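PDB 5VM1: xylulokinase from Brucella ovis, which probably catalyses the ATP-dependent phosphorylation of D-xylulose to D-xylulose 5-phosphate, as a member of the FGGY family of carbohydrate kinases. Local coordinates for residues 119-124 with 198-203. Numbering follows the deposited sequence.
Sequences DADPAF and LAKTGL
Lys200 and Asp121 meet tip to tip in a salt bridge that spans two backbones whose closest CA atoms, those of these same two residues, are 9.8 Å apart. The main bond runs from Lys200 NZ to Asp121 OD2 (3.0 Å), on the syn lone pair, the side facing the other oxygen. From there the ammonium also reaches Asp121 OD1, a weak bond of 3.1 Å, so both carboxylate oxygens face the ammonium. The Ala123 methyl lies beside the ammonium. Phe124 lies alongside the lysine chain: its CE2 approaches Lys200 CD obliquely at 4.2 Å, while Thr201 CG2 meets the ring edge at CZ, 4.3 Å away.

Lys200 runs extended beyond CG, with CG anti to the carbonyl carbon (chi1 -67°), which carries NZ straight across. Asp121 has CG anti to its backbone N (chi1 -172°) and is the N-cap of helix 122-128: OD1 accepts from Ala123 N, from above the carboxylate plane, at 3.2 Å. One carboxylate thus caps a helix and pairs with a lysine, and the helix start probably favours its ionised form.

Just past Lys200 in the chain, helix 195-200 ends in a Schellman motif, with Gly202 at positive phi (93°). Leu198 O gathers Thr201 N, Thr201 OG1 and Leu203 N; Thr201 OG1, which donates to Leu198 O, accepts from Trp185 NE1.

The contact lies in the N-terminal half of the kinase, away from the predicted active site. It joins the start of helix 122-128, just after helix 112-120, to the end of helix 195-200, where Leu197 packs against Ala123 and Phe124, while Val142 and Leu141 of helix 137-147 touch Thr201 and Leu203.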
loop_
_atom_site.group_PDB
_atom_site.type_symbol
_atom_site.label_atom_id
_atom_site.label_comp_id
_atom_site.label_asym_id
_atom_site.label_seq_id
_atom_site.Cartn_x
_atom_site.Cartn_y
_atom_site.Cartn_z
ATOM N N ASP A 119 4.164 9.173 -18.744
ATOM C CA ASP A 119 4.332 7.738 -18.969
ATOM C C ASP A 119 4.868 7.445 -20.365
ATOM O O ASP A 119 5.576 6.446 -20.553
ATOM C CB ASP A 119 3.009 6.985 -18.742
ATOM C CG ASP A 119 3.212 5.483 -18.594
ATOM O OD1 ASP A 119 3.783 5.047 -17.574
ATOM O OD2 ASP A 119 2.837 4.729 -19.514
ATOM N N ALA A 120 4.543 8.293 -21.349
ATOM C CA ALA A 120 4.975 8.075 -22.728
ATOM C C ALA A 120 6.432 8.459 -22.962
ATOM O O ALA A 120 7.009 8.077 -23.982
ATOM C CB ALA A 120 4.064 8.839 -23.681
ATOM N N ASP A 121 7.033 9.166 -22.038
ATOM C CA ASP A 121 8.433 9.511 -22.051
ATOM C C ASP A 121 9.185 8.303 -21.523
ATOM O O ASP A 121 9.078 7.975 -20.328
ATOM C CB ASP A 121 8.645 10.756 -21.191
ATOM C CG ASP A 121 10.047 11.317 -21.276
ATOM O OD1 ASP A 121 10.996 10.559 -21.591
ATOM O OD2 ASP A 121 10.185 12.532 -20.996
ATOM N N PRO A 122 9.936 7.607 -22.386
ATOM C CA PRO A 122 10.590 6.359 -21.964
ATOM C C PRO A 122 11.559 6.512 -20.787
ATOM O O PRO A 122 11.974 5.490 -20.213
ATOM C CB PRO A 122 11.315 5.895 -23.244
ATOM C CG PRO A 122 11.417 7.081 -24.078
ATOM C CD PRO A 122 10.197 7.893 -23.804
ATOM N N ALA A 123 11.926 7.740 -20.402
ATOM C CA ALA A 123 12.828 7.908 -19.269
ATOM C C ALA A 123 12.171 7.455 -17.961
ATOM O O ALA A 123 12.841 6.904 -17.077
ATOM C CB ALA A 123 13.272 9.369 -19.178
ATOM N N PHE A 124 10.858 7.631 -17.842
ATOM C CA PHE A 124 10.204 7.375 -16.570
ATOM C C PHE A 124 10.140 5.887 -16.232
ATOM O O PHE A 124 10.349 5.513 -15.068
ATOM C CB PHE A 124 8.828 8.016 -16.565
ATOM C CG PHE A 124 8.855 9.469 -16.249
ATOM C CD1 PHE A 124 8.881 9.902 -14.929
ATOM C CD2 PHE A 124 8.870 10.413 -17.270
ATOM C CE1 PHE A 124 8.887 11.256 -14.627
ATOM C CE2 PHE A 124 8.892 11.764 -16.988
ATOM C CZ PHE A 124 8.893 12.190 -15.655
ATOM N N LEU A 198 13.285 15.113 -12.423
ATOM C CA LEU A 198 12.893 16.329 -11.721
ATOM C C LEU A 198 12.816 17.518 -12.678
ATOM O O LEU A 198 11.859 18.300 -12.640
ATOM C CB LEU A 198 13.873 16.606 -10.579
ATOM C CG LEU A 198 13.700 15.722 -9.331
ATOM C CD1 LEU A 198 14.897 15.876 -8.417
ATOM C CD2 LEU A 198 12.394 15.999 -8.581
ATOM N N ALA A 199 13.823 17.676 -13.542
ATOM C CA ALA A 199 13.810 18.772 -14.506
ATOM C C ALA A 199 12.610 18.708 -15.451
ATOM O O ALA A 199 12.083 19.754 -15.858
ATOM C CB ALA A 199 15.097 18.757 -15.311
ATOM N N LYS A 200 12.153 17.497 -15.793
ATOM C CA LYS A 200 11.054 17.316 -16.736
ATOM C C LYS A 200 9.706 17.721 -16.148
ATOM O O LYS A 200 8.741 17.920 -16.897
ATOM C CB LYS A 200 11.005 15.837 -17.157
ATOM C CG LYS A 200 12.205 15.403 -17.960
ATOM C CD LYS A 200 12.165 13.965 -18.446
ATOM C CE LYS A 200 13.041 13.841 -19.678
ATOM N NZ LYS A 200 13.061 12.487 -20.235
ATOM N N THR A 201 9.619 17.877 -14.834
ATOM C CA THR A 201 8.398 18.328 -14.194
ATOM C C THR A 201 8.558 19.719 -13.610
ATOM O O THR A 201 7.627 20.220 -12.968
ATOM C CB THR A 201 7.972 17.341 -13.108
ATOM O OG1 THR A 201 8.866 17.422 -11.994
ATOM C CG2 THR A 201 8.055 15.920 -13.682
ATOM N N GLY A 202 9.721 20.337 -13.803
ATOM C CA GLY A 202 9.938 21.721 -13.456
ATOM C C GLY A 202 10.513 21.955 -12.089
ATOM O O GLY A 202 10.347 23.055 -11.549
ATOM N N LEU A 203 11.194 20.970 -11.512
ATOM C CA LEU A 203 11.719 21.091 -10.168
ATOM C C LEU A 203 13.184 20.676 -10.156
ATOM O O LEU A 203 13.718 20.113 -11.117
ATOM C CB LEU A 203 10.929 20.235 -9.175
ATOM C CG LEU A 203 9.421 20.397 -9.014
ATOM C CD1 LEU A 203 8.907 19.221 -8.200
ATOM C CD2 LEU A 203 9.086 21.710 -8.361
#